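Uricase (Bacillus fastidiosus, PDB 4R8X) catalyses the oxidation of urate by molecular oxygen to 5-hydroxyisourate, the first step in the degradation of urate to allantoin. Local coordinates at residues D[164-169]-D[202-207]; D[265-270]-D[301-306]; D[119-124]-D[133-138]; D[36-41]-D[84-89]; D[52-57]-D[104-109]. All blocks are in the same frame, centred on the assembly; numbering follows the deposited sequence. Where two conformers were deposited one is given.

Contact 1: residues D[164-169]-D[202-207]; sequences SGIADI and LNIGWA
Antiparallel strands 164-169 and 202-207 sit side by side in the long sheet of the chain, their pairing broken by a beta bulge between Ile166 and Ile169. Ile166 and Ile204 exchange two backbone bonds, N to O, each 2.9 Å. At the bulge Asp168 takes a positive phi, 67°, and its N turns to the side chain of Asn203, where OD1 accepts it at 2.8 Å in a nearly straight bond. Normal pairing resumes with Ile169 and Leu202, Leu202 N reaching Ile169 O at 2.8 Å. At the other end Trp206 has CG between its backbone N and carbonyl carbon (chi1 48°), and the indole lies back over the neighbouring strand. Ser164 CB and Gly165 CA pack on one face: CB is 3.2 Å from Trp206 NE1, and Gly165 CA makes a CH-pi contact 3.9 Å from the centroid of the six-membered ring. An alanine in place of Trp206 would probably strip this cover from Ser164 and Gly165 and open a gap toward Val228 of helix 225-238. A helix laid on one face of an antiparallel sheet, as helix 225-238 is on Ile204 and Trp206, is characteristic of the T-fold of uricases.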
# COMPACT_ATOMS: atom_id res chain seq x y z
N SER D 164 -25.59 -2.97 1.88
CA SER D 164 -25.29 -1.74 2.60
C SER D 164 -24.27 -2.10 3.65
O SER D 164 -24.37 -3.16 4.27
CB SER D 164 -26.52 -1.19 3.32
OG SER D 164 -27.58 -0.99 2.41
N GLY D 165 -23.29 -1.24 3.87
CA GLY D 165 -22.32 -1.54 4.90
C GLY D 165 -21.45 -0.40 5.37
O GLY D 165 -21.50 0.72 4.83
N ILE D 166 -20.68 -0.69 6.40
CA ILE D 166 -19.61 0.18 6.85
C ILE D 166 -18.35 -0.69 6.89
O ILE D 166 -18.36 -1.81 7.42
CB ILE D 166 -19.91 0.84 8.23
CG1 ILE D 166 -18.81 1.83 8.62
CG2 ILE D 166 -20.08 -0.18 9.33
CD1 ILE D 166 -19.06 3.25 8.15
N ALA D 167 -17.28 -0.18 6.30
CA ALA D 167 -16.04 -0.94 6.13
C ALA D 167 -14.93 -0.32 6.96
O ALA D 167 -14.90 0.89 7.15
CB ALA D 167 -15.64 -0.96 4.67
N ASP D 168 -14.03 -1.17 7.47
CA ASP D 168 -12.79 -0.72 8.11
C ASP D 168 -12.96 0.04 9.42
O ASP D 168 -12.26 1.02 9.67
CB ASP D 168 -11.94 0.13 7.15
CG ASP D 168 -11.43 -0.66 5.96
OD1 ASP D 168 -11.61 -1.90 5.92
OD2 ASP D 168 -10.84 -0.03 5.06
N ILE D 169 -13.89 -0.41 10.26
CA ILE D 169 -13.95 0.07 11.64
C ILE D 169 -12.77 -0.58 12.38
O ILE D 169 -12.59 -1.79 12.30
CB ILE D 169 -15.27 -0.35 12.31
CG1 ILE D 169 -16.45 0.40 11.72
CG2 ILE D 169 -15.21 -0.15 13.81
CD1 ILE D 169 -17.79 -0.12 12.20
N LEU D 202 -13.61 -4.39 11.95
CA LEU D 202 -14.97 -4.85 11.63
C LEU D 202 -15.43 -4.27 10.30
O LEU D 202 -15.29 -3.07 10.06
CB LEU D 202 -15.97 -4.41 12.70
CG LEU D 202 -15.86 -4.95 14.13
CD1 LEU D 202 -16.98 -4.41 15.00
CD2 LEU D 202 -15.85 -6.47 14.13
N ASN D 203 -15.97 -5.14 9.45
CA ASN D 203 -16.81 -4.73 8.34
C ASN D 203 -18.19 -5.23 8.68
O ASN D 203 -18.36 -6.42 9.00
CB ASN D 203 -16.36 -5.36 7.03
CG ASN D 203 -14.96 -4.95 6.60
OD1 ASN D 203 -14.45 -3.91 7.01
ND2 ASN D 203 -14.35 -5.77 5.76
N ILE D 204 -19.17 -4.35 8.65
CA ILE D 204 -20.53 -4.73 9.00
C ILE D 204 -21.44 -4.42 7.83
O ILE D 204 -21.34 -3.37 7.22
CB ILE D 204 -21.03 -3.95 10.23
CG1 ILE D 204 -19.99 -4.04 11.36
CG2 ILE D 204 -22.37 -4.48 10.68
CD1 ILE D 204 -20.33 -3.18 12.57
N GLY D 205 -22.33 -5.36 7.52
CA GLY D 205 -23.31 -5.16 6.46
C GLY D 205 -24.70 -5.50 6.95
O GLY D 205 -24.86 -6.17 7.97
N TRP D 206 -25.72 -5.03 6.23
CA TRP D 206 -27.10 -5.32 6.59
C TRP D 206 -27.98 -5.42 5.34
O TRP D 206 -27.59 -4.95 4.27
CB TRP D 206 -27.66 -4.28 7.57
CG TRP D 206 -27.40 -2.86 7.17
CD1 TRP D 206 -28.25 -2.03 6.48
CD2 TRP D 206 -26.21 -2.11 7.41
NE1 TRP D 206 -27.65 -0.81 6.28
CE2 TRP D 206 -26.40 -0.83 6.84
CE3 TRP D 206 -25.00 -2.40 8.05
CZ2 TRP D 206 -25.42 0.16 6.90
CZ3 TRP D 206 -24.02 -1.42 8.09
CH2 TRP D 206 -24.24 -0.15 7.52
N ALA D 207 -29.14 -6.04 5.50
CA ALA D 207 -30.12 -6.16 4.42
C ALA D 207 -31.46 -5.68 4.92
O ALA D 207 -31.80 -5.89 6.07
CB ALA D 207 -30.24 -7.61 3.94
O HOH W 1 -28.73 -3.55 2.12
O HOH W 2 -25.47 -6.18 2.98
O HOH W 3 -12.79 -3.84 3.67

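Contact 2: residues D[265-270]-D[301-306]; sequences VNFGTN and FSVHQE
Phe267 holds CG anti to its carbonyl carbon (chi1 -66°), and Val303 has CG2 in the same relation to its own carbonyl carbon; from these positions the two side chains slant toward each other on one face of the sheet, Phe267 CE1 lying 4.1 Å from Val303 CG2. The strands are antiparallel neighbours in the T-fold sheet, with axes 4.6 Å apart. Val265 and Val303 form a hydrogen-bonded pair, Val303 N reaching Val265 O at 2.8 Å, and Phe267 and Phe301 form the next one. Phe301 O does double duty here: it accepts Phe267 N at 2.8 Å and also rests in the plane of the Phe267 ring, at its edge, 3.7 Å from CD1. Between these pairs Asn266 and Ser302 put their side chains on the other face. Helix 244-258 covers Val265, Phe267 and Val303. The Phe301 ring stacks on Phe58 of the third subunit, where the sheet runs on across the interface; its side chain is about 7 Å from that of Gln245, predicted to bind urate. The strand ends at His304, which is the N-cap residue of helix 305-312. NE2 of the His304 imidazole reaches Ser302 OG, two residues back, with a hydrogen bond of 2.8 Å, while that OG also meets Thr4 N of the third subunit.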
# COMPACT_ATOMS: atom_id res chain seq x y z
N VAL D 265 -27.92 -8.81 9.76
CA VAL D 265 -26.67 -8.06 9.86
C VAL D 265 -25.53 -9.06 9.70
O VAL D 265 -25.54 -10.12 10.31
CB VAL D 265 -26.55 -7.36 11.22
CG1 VAL D 265 -25.23 -6.63 11.32
CG2 VAL D 265 -27.71 -6.39 11.41
N ASN D 266 -24.54 -8.72 8.88
CA ASN D 266 -23.43 -9.64 8.65
C ASN D 266 -22.11 -8.99 9.04
O ASN D 266 -21.98 -7.76 9.04
CB ASN D 266 -23.40 -10.15 7.21
CG ASN D 266 -23.55 -9.03 6.20
OD1 ASN D 266 -22.63 -8.24 6.00
ND2 ASN D 266 -24.71 -8.97 5.55
N PHE D 267 -21.13 -9.82 9.40
CA PHE D 267 -19.86 -9.34 9.91
C PHE D 267 -18.70 -10.04 9.23
O PHE D 267 -18.76 -11.25 8.96
CB PHE D 267 -19.74 -9.63 11.40
CG PHE D 267 -20.70 -8.87 12.25
CD1 PHE D 267 -21.97 -9.37 12.51
CD2 PHE D 267 -20.35 -7.65 12.79
CE1 PHE D 267 -22.86 -8.66 13.29
CE2 PHE D 267 -21.23 -6.94 13.57
CZ PHE D 267 -22.49 -7.44 13.84
N GLY D 268 -17.65 -9.27 8.98
CA GLY D 268 -16.33 -9.80 8.68
C GLY D 268 -15.38 -9.09 9.63
O GLY D 268 -15.38 -7.87 9.70
N THR D 269 -14.60 -9.86 10.39
CA THR D 269 -13.71 -9.29 11.41
C THR D 269 -12.25 -9.64 11.20
O THR D 269 -11.93 -10.58 10.48
CB THR D 269 -14.02 -9.86 12.79
OG1 THR D 269 -13.49 -11.19 12.86
CG2 THR D 269 -15.51 -9.92 13.03
N ASN D 270 -11.38 -8.88 11.86
CA ASN D 270 -10.01 -9.30 12.14
C ASN D 270 -9.77 -9.13 13.63
O ASN D 270 -10.17 -8.12 14.22
CB ASN D 270 -8.96 -8.39 11.48
CG ASN D 270 -8.83 -8.56 9.98
OD1 ASN D 270 -7.99 -7.90 9.38
ND2 ASN D 270 -9.66 -9.41 9.37
N PHE D 301 -19.90 -13.98 10.04
CA PHE D 301 -21.11 -14.36 10.77
C PHE D 301 -22.29 -13.47 10.41
O PHE D 301 -22.13 -12.28 10.18
CB PHE D 301 -20.84 -14.27 12.28
CG PHE D 301 -21.87 -14.96 13.13
CD1 PHE D 301 -21.95 -16.34 13.16
CD2 PHE D 301 -22.75 -14.23 13.91
CE1 PHE D 301 -22.90 -16.98 13.95
CE2 PHE D 301 -23.68 -14.86 14.71
CZ PHE D 301 -23.76 -16.24 14.73
N SER D 302 -23.48 -14.06 10.34
CA SER D 302 -24.69 -13.27 10.17
C SER D 302 -25.68 -13.51 11.32
O SER D 302 -25.82 -14.63 11.81
CB SER D 302 -25.36 -13.55 8.82
OG SER D 302 -25.76 -14.90 8.70
N VAL D 303 -26.34 -12.43 11.72
CA VAL D 303 -27.33 -12.42 12.79
C VAL D 303 -28.66 -12.01 12.16
O VAL D 303 -28.70 -11.12 11.31
CB VAL D 303 -26.93 -11.44 13.91
CG1 VAL D 303 -27.82 -11.61 15.13
CG2 VAL D 303 -25.47 -11.65 14.30
N HIS D 304 -29.75 -12.67 12.57
CA HIS D 304 -31.03 -12.51 11.90
C HIS D 304 -32.11 -12.16 12.92
O HIS D 304 -31.92 -12.41 14.11
CB HIS D 304 -31.37 -13.80 11.15
CG HIS D 304 -30.30 -14.21 10.19
ND1 HIS D 304 -30.41 -14.03 8.83
CD2 HIS D 304 -29.07 -14.75 10.39
CE1 HIS D 304 -29.31 -14.46 8.23
NE2 HIS D 304 -28.48 -14.90 9.16
N GLN D 305 -33.22 -11.59 12.48
CA GLN D 305 -34.29 -11.22 13.41
C GLN D 305 -34.76 -12.40 14.28
O GLN D 305 -35.11 -12.21 15.44
CB GLN D 305 -35.48 -10.60 12.68
CG GLN D 305 -35.22 -9.19 12.13
CD GLN D 305 -35.05 -8.14 13.21
OE1 GLN D 305 -35.17 -8.42 14.40
NE2 GLN D 305 -34.76 -6.91 12.80
N GLU D 306 -34.71 -13.60 13.73
CA GLU D 306 -35.08 -14.80 14.48
C GLU D 306 -34.15 -15.01 15.69
O GLU D 306 -34.59 -15.54 16.71
CB GLU D 306 -35.09 -16.03 13.58
CG GLU D 306 -36.21 -16.04 12.53
CD GLU D 306 -35.94 -15.14 11.33
OE1 GLU D 306 -34.81 -14.61 11.18
OE2 GLU D 306 -36.87 -14.97 10.51

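Contact 3: residues D[119-124]-D[133-138]; sequences DDIQVG and DLVFRK
Asp119 and Arg137 form an antiparallel hydrogen-bonded pair, Asp119 N to Arg137 O at 2.7 Å, but the N-to-C directions of the strand segments are 124° apart, well short of antiparallel, and the strands soon part. This is the outer end of the T-fold sheet, where the chain turns a corner after pairing as strand 130-132 and comes back as strand 135-138, itself extended by a strand of the second subunit. The Arg137 side chain bends at chi3 (66°) and meets Asp119 side-on. NE and NH2 both grip the one oxygen OD2, each at 2.9 Å: NE on its anti lone pair, NH2 from 45° above the carboxylate plane. An alanine at Arg137 would probably leave the Asp119 carboxylate without its charged mate and free to turn. Asp120 OD2, hydrogen-bonded to His37 NE2, lies at the edge of the Phe136 ring, 3.5 Å from CE1. Where the strands diverge, a water joins Ile121 N to Val135 O. Ile121 CD1 packs 3.7 Å from Val135 CG1.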
# COMPACT_ATOMS: atom_id res chain seq x y z
N ASP D 119 -14.55 14.05 6.89
CA ASP D 119 -14.96 14.42 8.25
C ASP D 119 -15.23 15.90 8.35
O ASP D 119 -14.52 16.71 7.76
CB ASP D 119 -13.82 14.14 9.24
CG ASP D 119 -13.59 12.68 9.50
OD1 ASP D 119 -14.57 11.88 9.50
OD2 ASP D 119 -12.42 12.33 9.74
N ASP D 120 -16.23 16.25 9.15
CA ASP D 120 -16.39 17.62 9.63
C ASP D 120 -15.26 17.93 10.60
O ASP D 120 -14.85 17.07 11.40
CB ASP D 120 -17.70 17.78 10.38
CG ASP D 120 -18.91 17.60 9.48
OD1 ASP D 120 -20.02 17.52 10.04
OD2 ASP D 120 -18.75 17.53 8.24
N ILE D 121 -14.74 19.15 10.55
CA ILE D 121 -13.66 19.56 11.43
C ILE D 121 -13.95 20.86 12.17
O ILE D 121 -14.81 21.64 11.76
CB ILE D 121 -12.33 19.71 10.66
CG1 ILE D 121 -12.43 20.87 9.67
CG2 ILE D 121 -11.99 18.41 9.93
CD1 ILE D 121 -11.08 21.37 9.21
N GLN D 122 -13.24 21.08 13.27
CA GLN D 122 -13.39 22.27 14.09
C GLN D 122 -12.37 23.33 13.69
O GLN D 122 -11.18 23.02 13.54
CB GLN D 122 -13.22 21.90 15.57
CG GLN D 122 -14.26 20.91 16.08
CD GLN D 122 -15.67 21.43 15.95
OE1 GLN D 122 -16.05 22.40 16.60
NE2 GLN D 122 -16.47 20.79 15.12
N VAL D 123 -12.84 24.56 13.51
CA VAL D 123 -11.96 25.68 13.21
C VAL D 123 -12.24 26.85 14.15
O VAL D 123 -13.37 27.09 14.56
CB VAL D 123 -12.11 26.17 11.74
CG1 VAL D 123 -11.56 25.14 10.76
CG2 VAL D 123 -13.57 26.53 11.41
N GLY D 124 -11.18 27.57 14.50
CA GLY D 124 -11.30 28.79 15.27
C GLY D 124 -11.71 29.93 14.37
O GLY D 124 -11.17 30.11 13.28
N ASP D 133 -18.06 24.89 7.61
CA ASP D 133 -18.96 24.52 6.52
C ASP D 133 -18.23 24.62 5.19
O ASP D 133 -18.82 24.44 4.13
CB ASP D 133 -20.22 25.41 6.52
CG ASP D 133 -19.90 26.89 6.38
OD1 ASP D 133 -18.73 27.28 6.59
OD2 ASP D 133 -20.83 27.66 6.08
N LEU D 134 -16.92 24.89 5.26
CA LEU D 134 -16.12 25.09 4.06
C LEU D 134 -15.00 24.07 3.92
O LEU D 134 -14.68 23.63 2.82
CB LEU D 134 -15.49 26.49 4.09
CG LEU D 134 -16.46 27.66 4.12
CD1 LEU D 134 -15.68 28.96 4.22
CD2 LEU D 134 -17.31 27.64 2.88
N VAL D 135 -14.38 23.72 5.04
CA VAL D 135 -13.21 22.87 5.00
C VAL D 135 -13.52 21.53 5.65
O VAL D 135 -14.14 21.48 6.71
CB VAL D 135 -12.01 23.54 5.71
CG1 VAL D 135 -10.80 22.61 5.77
CG2 VAL D 135 -11.66 24.82 4.97
N PHE D 136 -13.10 20.45 4.98
CA PHE D 136 -13.33 19.09 5.45
C PHE D 136 -12.07 18.26 5.35
O PHE D 136 -11.26 18.46 4.45
CB PHE D 136 -14.48 18.44 4.66
CG PHE D 136 -15.75 19.23 4.71
CD1 PHE D 136 -16.67 19.04 5.73
CD2 PHE D 136 -16.03 20.18 3.73
CE1 PHE D 136 -17.85 19.78 5.78
CE2 PHE D 136 -17.20 20.93 3.78
CZ PHE D 136 -18.12 20.72 4.80
N ARG D 137 -11.90 17.33 6.28
CA ARG D 137 -10.78 16.41 6.23
C ARG D 137 -11.12 15.17 5.42
O ARG D 137 -12.15 14.54 5.66
CB ARG D 137 -10.40 15.96 7.64
CG ARG D 137 -9.46 14.78 7.63
CD ARG D 137 -8.94 14.41 9.02
NE ARG D 137 -9.98 13.91 9.92
CZ ARG D 137 -9.73 13.54 11.18
NH1 ARG D 137 -8.50 13.63 11.66
NH2 ARG D 137 -10.70 13.08 11.95
N LYS D 138 -10.28 14.81 4.46
CA LYS D 138 -10.44 13.52 3.79
C LYS D 138 -10.15 12.42 4.79
O LYS D 138 -9.03 12.31 5.27
CB LYS D 138 -9.47 13.38 2.64
CG LYS D 138 -9.48 12.01 2.03
CD LYS D 138 -10.72 11.84 1.21
CE LYS D 138 -10.88 10.38 0.75
NZ LYS D 138 -11.51 9.47 1.72
O HOH W 4 -15.91 20.72 8.55

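Contact 4: residues D[36-41]-D[84-89]; sequences KHNTIF and EGATLE
Asn38 and Phe41 both point at the turn around Ala86, the first with an amide, the second with a ring edge. Asn38 ND2 gives a hydrogen bond to Ala86 O at 3.2 Å, approaching from the side, with a C=O...N angle of 114°. A water bridges the other branch of the amide to the same carbonyl, donating to Asn38 OD1 and to Ala86 O, each at 2.8 Å, so that this carbonyl takes two bonds. ND2 has its stronger partner in Asn20 O, and the two bonds together help to fix the rotation of the amide. In the fold, the contact ties the loop leading into strand 40-50 of the T-fold sheet to the start of helix 88-102. Thr87 is the N-cap of that helix, its OG1 bonded to Gly90 N. Phe41 carries CG anti to its backbone N (chi1 -175°), and the ring meets the N-cap residue edge-on: CZ lies 3.6 Å from Thr87 O, and the carbonyl carbon of Thr87 is in the ring plane. The bridging water also lies in that plane, at the ring edge.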
# COMPACT_ATOMS: atom_id res chain seq x y z
N LYS D 36 -27.00 13.68 7.67
CA LYS D 36 -25.74 13.69 6.95
C LYS D 36 -25.87 14.77 5.88
O LYS D 36 -26.64 14.63 4.94
CB LYS D 36 -25.48 12.32 6.32
CG LYS D 36 -24.09 12.15 5.70
CD LYS D 36 -23.79 10.67 5.42
CE LYS D 36 -22.40 10.49 4.84
NZ LYS D 36 -22.01 9.04 4.77
N HIS D 37 -25.13 15.86 6.05
CA HIS D 37 -25.39 17.06 5.27
C HIS D 37 -25.12 16.93 3.77
O HIS D 37 -25.68 17.67 2.99
CB HIS D 37 -24.67 18.28 5.87
CG HIS D 37 -23.19 18.12 6.01
ND1 HIS D 37 -22.33 18.19 4.94
CD2 HIS D 37 -22.42 17.92 7.11
CE1 HIS D 37 -21.09 18.04 5.38
NE2 HIS D 37 -21.12 17.87 6.68
N ASN D 38 -24.25 15.99 3.38
CA ASN D 38 -23.97 15.73 1.95
C ASN D 38 -23.36 16.91 1.18
O ASN D 38 -23.52 17.00 -0.04
CB ASN D 38 -25.19 15.19 1.21
CG ASN D 38 -25.55 13.77 1.61
OD1 ASN D 38 -24.69 12.99 2.05
ND2 ASN D 38 -26.82 13.41 1.46
N THR D 39 -22.67 17.79 1.89
CA THR D 39 -21.93 18.88 1.23
C THR D 39 -20.96 18.30 0.20
O THR D 39 -20.83 18.84 -0.90
CB THR D 39 -21.19 19.74 2.26
OG1 THR D 39 -22.14 20.36 3.12
CG2 THR D 39 -20.36 20.83 1.58
N ILE D 40 -20.32 17.20 0.56
CA ILE D 40 -19.64 16.37 -0.42
C ILE D 40 -20.31 15.00 -0.39
O ILE D 40 -20.49 14.40 0.68
CB ILE D 40 -18.13 16.25 -0.13
CG1 ILE D 40 -17.47 17.63 -0.20
CG2 ILE D 40 -17.47 15.30 -1.12
CD1 ILE D 40 -16.08 17.70 0.42
N PHE D 41 -20.72 14.55 -1.57
CA PHE D 41 -21.35 13.25 -1.75
C PHE D 41 -20.47 12.54 -2.77
O PHE D 41 -20.70 12.62 -3.98
CB PHE D 41 -22.77 13.46 -2.28
CG PHE D 41 -23.60 12.21 -2.41
CD1 PHE D 41 -24.14 11.59 -1.30
CD2 PHE D 41 -23.87 11.68 -3.67
CE1 PHE D 41 -24.94 10.45 -1.43
CE2 PHE D 41 -24.66 10.54 -3.81
CZ PHE D 41 -25.18 9.92 -2.69
N GLU D 84 -31.34 13.39 -7.19
CA GLU D 84 -31.97 14.30 -6.24
C GLU D 84 -32.12 13.69 -4.85
O GLU D 84 -32.65 14.32 -3.94
CB GLU D 84 -33.33 14.76 -6.77
CG GLU D 84 -33.24 15.52 -8.08
CD GLU D 84 -34.56 16.13 -8.52
OE1 GLU D 84 -34.92 15.99 -9.70
OE2 GLU D 84 -35.23 16.77 -7.68
N GLY D 85 -31.65 12.45 -4.69
CA GLY D 85 -31.76 11.77 -3.42
C GLY D 85 -30.58 12.02 -2.51
O GLY D 85 -29.73 12.86 -2.80
N ALA D 86 -30.50 11.25 -1.42
CA ALA D 86 -29.53 11.57 -0.36
C ALA D 86 -28.74 10.37 0.12
O ALA D 86 -27.98 10.49 1.08
CB ALA D 86 -30.24 12.20 0.82
N THR D 87 -28.90 9.22 -0.53
CA THR D 87 -28.25 7.99 -0.06
C THR D 87 -27.45 7.30 -1.14
O THR D 87 -27.72 7.44 -2.34
CB THR D 87 -29.26 6.95 0.52
OG1 THR D 87 -29.96 6.30 -0.56
CG2 THR D 87 -30.24 7.60 1.47
N LEU D 88 -26.44 6.54 -0.72
CA LEU D 88 -25.58 5.83 -1.65
C LEU D 88 -26.40 4.78 -2.40
O LEU D 88 -26.29 4.65 -3.62
CB LEU D 88 -24.43 5.18 -0.89
CG LEU D 88 -23.34 4.54 -1.75
CD1 LEU D 88 -22.77 5.54 -2.76
CD2 LEU D 88 -22.22 4.05 -0.85
N GLU D 89 -27.22 4.03 -1.66
CA GLU D 89 -28.05 2.99 -2.26
C GLU D 89 -29.05 3.57 -3.26
O GLU D 89 -29.31 2.96 -4.30
CB GLU D 89 -28.80 2.21 -1.19
CG GLU D 89 -27.94 1.47 -0.19
CD GLU D 89 -27.64 2.29 1.06
OE1 GLU D 89 -27.36 1.66 2.10
OE2 GLU D 89 -27.69 3.53 1.03
O HOH W 5 -25.50 10.33 2.41

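Contact 5: residues D[52-57]-D[104-109]; sequences EQLLTS and SHLDAV
His105 presents the edge of its imidazole to Leu54, whose CD2 lies 4.3 Å from His105 CD2, while one face of the ring carries CG of its neighbour Leu106, offset toward the rim. The amide of Gln53, its plane 66° from that ring, packs against CA and CB of His105, with OE1 3.8 Å from CB. The Asp107 carboxylate is met from above its plane: Glu52 N donates to OD2 at 3.0 Å, 46° out of the plane. This puts an acidic group at the start of the 3-10 segment 52-54, where the backbone N-H groups would probably favour a negative charge. On the other side of the contact, Asp107 and Ala108 both face Lys50 in a classic beta bulge, at the point where strand 108-125 of the T-fold sheet sets out. Glu52 turns its carboxylate 58° from that of Asp107, with OE2 and OD2 4.6 Å apart; the like charges are likely to raise the proton affinity of one or both. Waters mediate between the segments. One donates to Glu52 OE2 at 2.6 Å and weakly to Asp107 OD1, and another accepts from Gln53 N at 3.0 Å and donates to His105 O at 2.6 Å.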
# COMPACT_ATOMS: atom_id res chain seq x y z
N GLU D 52 -26.74 -11.56 -22.31
CA GLU D 52 -26.39 -12.59 -23.28
C GLU D 52 -25.95 -11.98 -24.61
O GLU D 52 -25.16 -12.58 -25.34
CB GLU D 52 -27.57 -13.54 -23.50
CG GLU D 52 -28.85 -12.83 -23.93
CD GLU D 52 -29.92 -13.78 -24.40
OE1 GLU D 52 -29.58 -14.84 -24.97
OE2 GLU D 52 -31.12 -13.48 -24.22
N GLN D 53 -26.45 -10.79 -24.92
CA GLN D 53 -26.11 -10.13 -26.17
C GLN D 53 -24.68 -9.58 -26.24
O GLN D 53 -24.27 -9.07 -27.27
CB GLN D 53 -27.11 -9.03 -26.48
CG GLN D 53 -28.51 -9.56 -26.76
CD GLN D 53 -29.43 -8.51 -27.34
OE1 GLN D 53 -29.13 -7.90 -28.37
NE2 GLN D 53 -30.56 -8.29 -26.67
N LEU D 54 -23.93 -9.69 -25.14
CA LEU D 54 -22.53 -9.27 -25.13
C LEU D 54 -21.59 -10.37 -25.62
O LEU D 54 -20.39 -10.16 -25.75
CB LEU D 54 -22.12 -8.84 -23.71
CG LEU D 54 -22.96 -7.71 -23.09
CD1 LEU D 54 -22.46 -7.35 -21.70
CD2 LEU D 54 -22.97 -6.48 -24.00
N LEU D 55 -22.13 -11.55 -25.89
CA LEU D 55 -21.27 -12.71 -26.15
C LEU D 55 -20.33 -12.50 -27.32
O LEU D 55 -19.14 -12.80 -27.23
CB LEU D 55 -22.11 -13.97 -26.36
CG LEU D 55 -21.31 -15.24 -26.63
CD1 LEU D 55 -20.47 -15.65 -25.42
CD2 LEU D 55 -22.24 -16.36 -27.07
N THR D 56 -20.83 -11.99 -28.43
CA THR D 56 -19.97 -11.88 -29.60
C THR D 56 -18.89 -10.80 -29.48
O THR D 56 -17.95 -10.79 -30.27
CB THR D 56 -20.78 -11.67 -30.89
OG1 THR D 56 -21.58 -10.49 -30.75
CG2 THR D 56 -21.69 -12.88 -31.16
N SER D 57 -19.01 -9.91 -28.49
CA SER D 57 -17.94 -8.96 -28.23
C SER D 57 -16.70 -9.74 -27.79
O SER D 57 -15.57 -9.32 -28.05
CB SER D 57 -18.36 -7.89 -27.21
OG SER D 57 -18.41 -8.38 -25.87
N SER D 104 -31.21 -1.14 -24.31
CA SER D 104 -32.19 -2.23 -24.29
C SER D 104 -31.54 -3.61 -24.38
O SER D 104 -32.14 -4.60 -23.97
CB SER D 104 -33.17 -2.06 -25.45
OG SER D 104 -32.49 -2.13 -26.68
N HIS D 105 -30.32 -3.67 -24.90
CA HIS D 105 -29.61 -4.94 -25.08
C HIS D 105 -28.94 -5.47 -23.81
O HIS D 105 -28.40 -6.58 -23.80
CB HIS D 105 -28.57 -4.80 -26.18
CG HIS D 105 -27.47 -3.84 -25.85
ND1 HIS D 105 -27.62 -2.48 -25.99
CD2 HIS D 105 -26.22 -4.04 -25.38
CE1 HIS D 105 -26.50 -1.88 -25.63
NE2 HIS D 105 -25.63 -2.81 -25.24
N LEU D 106 -28.96 -4.68 -22.74
CA LEU D 106 -28.43 -5.13 -21.46
C LEU D 106 -29.50 -5.88 -20.68
O LEU D 106 -30.67 -5.48 -20.69
CB LEU D 106 -27.97 -3.92 -20.65
CG LEU D 106 -26.89 -3.04 -21.28
CD1 LEU D 106 -26.56 -1.88 -20.36
CD2 LEU D 106 -25.65 -3.86 -21.63
N ASP D 107 -29.10 -6.95 -19.99
CA ASP D 107 -30.01 -7.73 -19.14
C ASP D 107 -29.90 -7.31 -17.67
O ASP D 107 -30.86 -7.42 -16.92
CB ASP D 107 -29.72 -9.23 -19.22
CG ASP D 107 -29.91 -9.82 -20.61
OD1 ASP D 107 -30.66 -9.24 -21.42
OD2 ASP D 107 -29.32 -10.89 -20.87
N ALA D 108 -28.72 -6.87 -17.25
CA ALA D 108 -28.52 -6.49 -15.85
C ALA D 108 -27.37 -5.51 -15.75
O ALA D 108 -26.47 -5.50 -16.60
CB ALA D 108 -28.26 -7.72 -14.98
N VAL D 109 -27.44 -4.66 -14.72
CA VAL D 109 -26.37 -3.71 -14.41
C VAL D 109 -26.06 -3.75 -12.92
O VAL D 109 -26.96 -3.67 -12.09
CB VAL D 109 -26.78 -2.27 -14.80
CG1 VAL D 109 -25.66 -1.28 -14.43
CG2 VAL D 109 -27.10 -2.19 -16.29
O HOH W 6 -31.81 -11.86 -22.25
O HOH W 7 -28.43 -9.13 -23.46
O HOH W 8 -31.60 -9.51 -24.58

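How the contacts relate
All five contacts reach the same antiparallel sheet. Contacts 1 and 2 are adjacent in it, their centres 10 Å apart, joined by Gly205 O to Asn266 N at 2.7 Å. Glu89 OE1 of contact 4 meets Ser164 OG of contact 1 at 2.7 Å, joining parts far apart in sequence. His37 NE2 joins contact 4 to contact 3 through Asp120 OD2 at 2.9 Å. Contact 5 shares strand 108-125 with contact 3 and, like contact 2, reaches the third subunit, its Ser57 packing on Gln245 of that subunit. Within the chain, contacts 1 and 2 come nearest the predicted urate site: side chain to side chain, Phe301 is about 7 Å from Gln245 and Leu202 about 9 Å from Asn271.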